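Local coordinates for protein EmGH1 (Erythrobacter marinus, PDB 5Z87) that probably acts as a beta-glucosidase of glycosyl hydrolase family 3, splitting glucose from beta-linked sugars, at residues 641-646 and 719-724; 715-720 and 760-765. All blocks are in the same frame, centred on the assembly; numbering follows the deposited sequence.

Interaction 1: residues 641-646 and 719-724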
loop_
_atom_site.group_PDB
_atom_site.type_symbol
_atom_site.label_atom_id
_atom_site.label_comp_id
_atom_site.label_asym_id
_atom_site.label_seq_id
_atom_site.Cartn_x
_atom_site.Cartn_y
_atom_site.Cartn_z
ATOM N N TYR A 641 -8.279 6.909 -10.374
ATOM C CA TYR A 641 -8.370 5.919 -11.450
ATOM C C TYR A 641 -8.289 4.510 -10.881
ATOM O O TYR A 641 -7.453 3.705 -11.314
ATOM C CB TYR A 641 -7.294 6.140 -12.541
ATOM C CG TYR A 641 -5.921 6.433 -11.986
ATOM C CD1 TYR A 641 -5.583 7.722 -11.567
ATOM C CD2 TYR A 641 -4.963 5.429 -11.865
ATOM C CE1 TYR A 641 -4.341 7.993 -11.041
ATOM C CE2 TYR A 641 -3.710 5.692 -11.332
ATOM C CZ TYR A 641 -3.401 6.977 -10.929
ATOM O OH TYR A 641 -2.155 7.266 -10.409
ATOM N N GLN A 642 -9.157 4.213 -9.906
ATOM C CA GLN A 642 -9.201 2.890 -9.304
ATOM C C GLN A 642 -9.630 1.859 -10.340
ATOM O O GLN A 642 -10.347 2.164 -11.293
ATOM C CB GLN A 642 -10.177 2.866 -8.121
ATOM C CG GLN A 642 -9.807 3.794 -6.962
ATOM C CD GLN A 642 -8.597 3.296 -6.204
ATOM O OE1 GLN A 642 -8.508 2.117 -5.870
ATOM N NE2 GLN A 642 -7.639 4.188 -5.952
ATOM N N LYS A 643 -9.195 0.617 -10.131
ATOM C CA LYS A 643 -9.776 -0.526 -10.816
ATOM C C LYS A 643 -11.230 -0.644 -10.370
ATOM O O LYS A 643 -11.597 -0.019 -9.372
ATOM C CB LYS A 643 -8.972 -1.786 -10.489
ATOM C CG LYS A 643 -7.518 -1.730 -10.925
ATOM C CD LYS A 643 -7.418 -1.470 -12.422
ATOM C CE LYS A 643 -6.022 -1.786 -12.949
ATOM N NZ LYS A 643 -5.798 -3.244 -12.813
ATOM N N PRO A 644 -12.088 -1.414 -11.051
ATOM C CA PRO A 644 -13.475 -1.563 -10.565
ATOM C C PRO A 644 -13.571 -2.067 -9.142
ATOM O O PRO A 644 -14.571 -1.796 -8.468
ATOM C CB PRO A 644 -14.088 -2.572 -11.534
ATOM C CG PRO A 644 -13.264 -2.438 -12.790
ATOM C CD PRO A 644 -11.871 -2.106 -12.336
ATOM N N THR A 645 -12.561 -2.777 -8.650
ATOM C CA THR A 645 -12.577 -3.276 -7.289
ATOM C C THR A 645 -11.806 -2.394 -6.316
ATOM O O THR A 645 -11.798 -2.686 -5.123
ATOM C CB THR A 645 -11.983 -4.681 -7.261
ATOM O OG1 THR A 645 -10.721 -4.672 -7.951
ATOM C CG2 THR A 645 -12.926 -5.659 -7.923
ATOM N N GLY A 646 -11.121 -1.360 -6.804
ATOM C CA GLY A 646 -10.196 -0.636 -5.949
ATOM C C GLY A 646 -10.887 -0.000 -4.759
ATOM O O GLY A 646 -10.405 -0.077 -3.629
ATOM N N ALA A 719 -8.051 -5.907 -16.414
ATOM C CA ALA A 719 -8.968 -4.952 -15.803
ATOM C C ALA A 719 -8.370 -3.547 -15.801
ATOM O O ALA A 719 -7.221 -3.351 -15.408
ATOM C CB ALA A 719 -9.287 -5.389 -14.383
ATOM N N ARG A 720 -9.157 -2.571 -16.227
ATOM C CA ARG A 720 -8.704 -1.200 -16.381
ATOM C C ARG A 720 -9.483 -0.277 -15.454
ATOM O O ARG A 720 -10.547 -0.651 -14.944
ATOM C CB ARG A 720 -8.865 -0.755 -17.840
ATOM C CG ARG A 720 -7.939 -1.516 -18.769
ATOM C CD ARG A 720 -7.974 -0.982 -20.163
ATOM N NE ARG A 720 -7.669 0.448 -20.247
ATOM C CZ ARG A 720 -7.603 1.111 -21.401
ATOM N NH1 ARG A 720 -7.816 0.463 -22.543
ATOM N NH2 ARG A 720 -7.344 2.414 -21.421
ATOM N N PRO A 721 -8.986 0.936 -15.212
ATOM C CA PRO A 721 -9.643 1.810 -14.234
ATOM C C PRO A 721 -11.070 2.147 -14.636
ATOM O O PRO A 721 -11.458 2.062 -15.803
ATOM C CB PRO A 721 -8.757 3.064 -14.221
ATOM C CG PRO A 721 -7.427 2.562 -14.614
ATOM C CD PRO A 721 -7.722 1.530 -15.686
ATOM N N ILE A 722 -11.864 2.526 -13.631
ATOM C CA ILE A 722 -13.238 2.941 -13.895
ATOM C C ILE A 722 -13.294 4.259 -14.653
ATOM O O ILE A 722 -14.331 4.574 -15.247
ATOM C CB ILE A 722 -14.042 3.048 -12.584
ATOM C CG1 ILE A 722 -13.478 4.166 -11.704
ATOM C CG2 ILE A 722 -14.018 1.739 -11.838
ATOM C CD1 ILE A 722 -14.175 4.279 -10.355
ATOM N N LYS A 723 -12.214 5.046 -14.637
ATOM C CA LYS A 723 -12.098 6.225 -15.485
ATOM C C LYS A 723 -10.641 6.662 -15.521
ATOM O O LYS A 723 -9.904 6.486 -14.552
ATOM C CB LYS A 723 -12.992 7.372 -15.001
ATOM C CG LYS A 723 -12.758 7.746 -13.567
ATOM C CD LYS A 723 -13.647 8.900 -13.166
ATOM C CE LYS A 723 -15.085 8.461 -13.019
ATOM N NZ LYS A 723 -15.655 9.025 -11.747
ATOM N N GLU A 724 -10.241 7.225 -16.662
ATOM C CA GLU A 724 -8.856 7.607 -16.944
ATOM C C GLU A 724 -8.865 8.916 -17.711
ATOM O O GLU A 724 -9.406 8.966 -18.823
ATOM C CB GLU A 724 -8.139 6.549 -17.789
ATOM C CG GLU A 724 -8.666 5.150 -17.632
ATOM C CD GLU A 724 -7.806 4.124 -18.338
ATOM O OE1 GLU A 724 -8.376 3.218 -18.988
ATOM O OE2 GLU A 724 -6.563 4.227 -18.234
#
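Lys643 reaches Ala719 through both its aliphatic chain and its ammonium group. Chi2 (-57°) folds CD back toward the backbone instead of extending the chain, a bend at chi4 brings NZ round, and CE of Lys643 comes within 3.2 Å of Ala719 O. Lys643 NZ donates to Ala719 O at 3.0 Å, from 41° above the carbonyl plane. The same ammonium pairs with Glu283 of the second subunit, so one charge serves two chains. Next to it, the ring of Pro644 turns its CD onto Arg720 O (3.3 Å), and the CG2 branch of Ile722 packs against Pro644 CA at 3.6 Å. Between these groups the backbones are joined by one hydrogen bond, Ile722 N to Gln642 O, 2.8 Å (N-H...O 158°). Pro721 CA also lies 3.0 Å from Gln642 O, in a CA-H...O contact. Pro721 CB lies 3.8 Å from Tyr641 CB, while the tyrosine ring leads away and its OH bonds Glu199 O. The contact joins the loop between helix 607-615 and strand 671-678, in the family 3 C-terminal domain, to the loop between strands 703-713 and 724-733 of the fibronectin type III-like domain, with Pro644 also touching Arg712 of strand 703-713.

Interaction 2: residues 715-720 and 760-765. With MG (magnesium ion), chain E.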
loop_
_atom_site.group_PDB
_atom_site.type_symbol
_atom_site.label_atom_id
_atom_site.label_comp_id
_atom_site.label_asym_id
_atom_site.label_seq_id
_atom_site.Cartn_x
_atom_site.Cartn_y
_atom_site.Cartn_z
ATOM N N ILE A 715 -14.705 -3.300 -21.179
ATOM C CA ILE A 715 -14.197 -4.667 -21.120
ATOM C C ILE A 715 -12.789 -4.658 -21.687
ATOM O O ILE A 715 -12.536 -4.038 -22.723
ATOM C CB ILE A 715 -15.086 -5.650 -21.914
ATOM C CG1 ILE A 715 -16.543 -5.585 -21.444
ATOM C CG2 ILE A 715 -14.526 -7.059 -21.824
ATOM C CD1 ILE A 715 -16.775 -6.178 -20.050
ATOM N N ALA A 716 -11.873 -5.353 -21.025
ATOM C CA ALA A 716 -10.494 -5.332 -21.476
ATOM C C ALA A 716 -9.813 -6.627 -21.054
ATOM O O ALA A 716 -10.226 -7.279 -20.090
ATOM C CB ALA A 716 -9.769 -4.103 -20.922
ATOM N N SER A 717 -8.757 -6.995 -21.792
ATOM C CA SER A 717 -8.075 -8.261 -21.527
ATOM C C SER A 717 -7.432 -8.271 -20.143
ATOM O O SER A 717 -7.259 -9.345 -19.545
ATOM C CB SER A 717 -7.032 -8.545 -22.619
ATOM O OG SER A 717 -6.166 -7.431 -22.832
ATOM N N ARG A 718 -7.072 -7.093 -19.630
ATOM C CA ARG A 718 -6.753 -6.861 -18.227
ATOM C C ARG A 718 -7.651 -5.760 -17.675
ATOM O O ARG A 718 -7.984 -4.803 -18.383
ATOM C CB ARG A 718 -5.292 -6.480 -18.053
ATOM C CG ARG A 718 -4.393 -7.631 -18.392
ATOM C CD ARG A 718 -3.076 -7.537 -17.738
ATOM N NE ARG A 718 -2.249 -8.670 -18.114
ATOM C CZ ARG A 718 -1.235 -9.132 -17.397
ATOM N NH1 ARG A 718 -0.913 -8.568 -16.224
ATOM N NH2 ARG A 718 -0.541 -10.163 -17.862
ATOM N N ALA A 719 -8.051 -5.907 -16.414
ATOM C CA ALA A 719 -8.968 -4.952 -15.803
ATOM C C ALA A 719 -8.370 -3.547 -15.801
ATOM O O ALA A 719 -7.221 -3.351 -15.408
ATOM C CB ALA A 719 -9.287 -5.389 -14.383
ATOM N N ARG A 720 -9.157 -2.571 -16.227
ATOM C CA ARG A 720 -8.704 -1.200 -16.381
ATOM C C ARG A 720 -9.483 -0.277 -15.454
ATOM O O ARG A 720 -10.547 -0.651 -14.944
ATOM C CB ARG A 720 -8.865 -0.755 -17.840
ATOM C CG ARG A 720 -7.939 -1.516 -18.769
ATOM C CD ARG A 720 -7.974 -0.982 -20.163
ATOM N NE ARG A 720 -7.669 0.448 -20.247
ATOM C CZ ARG A 720 -7.603 1.111 -21.401
ATOM N NH1 ARG A 720 -7.816 0.463 -22.543
ATOM N NH2 ARG A 720 -7.344 2.414 -21.421
ATOM N N LEU A 760 -2.189 -2.493 -26.921
ATOM C CA LEU A 760 -3.335 -3.326 -27.272
ATOM C C LEU A 760 -4.561 -2.446 -27.457
ATOM O O LEU A 760 -4.913 -1.675 -26.560
ATOM C CB LEU A 760 -3.622 -4.361 -26.185
ATOM C CG LEU A 760 -2.451 -5.261 -25.798
ATOM C CD1 LEU A 760 -2.830 -6.204 -24.630
ATOM C CD2 LEU A 760 -1.980 -6.043 -27.018
ATOM N N VAL A 761 -5.207 -2.558 -28.615
ATOM C CA VAL A 761 -6.502 -1.932 -28.853
ATOM C C VAL A 761 -7.488 -3.050 -29.156
ATOM O O VAL A 761 -7.253 -3.868 -30.053
ATOM C CB VAL A 761 -6.453 -0.900 -29.991
ATOM C CG1 VAL A 761 -7.733 -0.083 -30.013
ATOM C CG2 VAL A 761 -5.276 0.014 -29.799
ATOM N N GLU A 762 -8.581 -3.096 -28.400
ATOM C CA GLU A 762 -9.473 -4.229 -28.498
ATOM C C GLU A 762 -10.877 -3.792 -28.899
ATOM O O GLU A 762 -11.346 -2.728 -28.476
ATOM C CB GLU A 762 -9.501 -4.984 -27.159
ATOM C CG GLU A 762 -8.102 -5.501 -26.771
ATOM C CD GLU A 762 -7.946 -5.892 -25.304
ATOM O OE1 GLU A 762 -6.867 -6.418 -24.973
ATOM O OE2 GLU A 762 -8.872 -5.678 -24.487
ATOM N N PRO A 763 -11.560 -4.575 -29.727
ATOM C CA PRO A 763 -12.946 -4.246 -30.072
ATOM C C PRO A 763 -13.796 -4.171 -28.818
ATOM O O PRO A 763 -13.558 -4.891 -27.843
ATOM C CB PRO A 763 -13.383 -5.417 -30.965
ATOM C CG PRO A 763 -12.116 -6.080 -31.386
ATOM C CD PRO A 763 -11.151 -5.879 -30.271
ATOM N N GLY A 764 -14.793 -3.292 -28.846
ATOM C CA GLY A 764 -15.718 -3.159 -27.740
ATOM C C GLY A 764 -15.939 -1.714 -27.336
ATOM O O GLY A 764 -15.407 -0.774 -27.926
ATOM N N GLU A 765 -16.724 -1.554 -26.273
ATOM C CA GLU A 765 -17.277 -0.266 -25.891
ATOM C C GLU A 765 -16.266 0.595 -25.142
ATOM O O GLU A 765 -15.505 0.108 -24.302
ATOM C CB GLU A 765 -18.508 -0.479 -25.017
ATOM C CG GLU A 765 -19.120 0.786 -24.479
ATOM C CD GLU A 765 -20.213 0.501 -23.466
ATOM O OE1 GLU A 765 -19.888 0.174 -22.294
ATOM O OE2 GLU A 765 -21.399 0.587 -23.862
HETATM MG MG MG E . -12.593 -2.788 -24.366
HETATM O O HOH W 1 -14.624 -2.330 -24.024
HETATM O O HOH W 2 -10.478 -3.103 -24.538
HETATM O O HOH W 3 -12.391 -1.706 -26.262
HETATM O O HOH W 4 -12.868 -4.645 -25.239
#
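Glu762 OE2 receives Ser717 N at 3.0 Å on its syn lone pair, and water 2, whose oxygen is also 3.0 Å from OE2, can donate to it as well, though it has other acceptors in reach. The other carboxylate oxygen, Glu762 OE1, accepts from Ser717 OG at 2.5 Å, a length too short to be taken as exact; backbone N-H and hydroxyl of one serine thus hold both oxygens. The glutamate spans the distance because its chain is extended beyond CG (chi2 163°), while Ser717 OG, which also bonds Tyr752 OH, sits between its own N and carbonyl carbon (chi1 51°). In this fibronectin type III-like domain the loop after strand 703-713 thereby meets the entry to strand 764-771, its antiparallel neighbour, beside a magnesium site. Ile715 O coordinates the magnesium at 2.1 Å, four waters and Asp713 OD1 complete six ligands, and 760-765 binds through the waters alone. An alanine in place of Glu762 would probably leave Ser717 N and OG without their carboxylate partner and water 2 without this acceptor. Water 3 donates to Glu762 O (2.7 Å), water 4 to Pro763 O (2.7 Å), and water 1 bridges Ile715 N to Glu765 O.

From the N terminus, the chain first passes 641-646, then runs through strands 671-678, 689-697 and 703-713 before 719-724 returns to it, closing interaction 1 across 72 intervening residues. Interaction 2 starts slightly earlier on the same loop, at 715-720, and closes 39 residues later at 760-765. The two closed loops therefore follow one another, overlapping only along this stretch, where they share Ala719 and Arg720, and neither nests in the other. Their centres lie 12 Å apart. One end of the stretch 715-724 is tied to the family 3 C-terminal domain, the other, through Ser717, to the residues leading into strand 764-771 beside the magnesium, and both contacts also touch the second subunit.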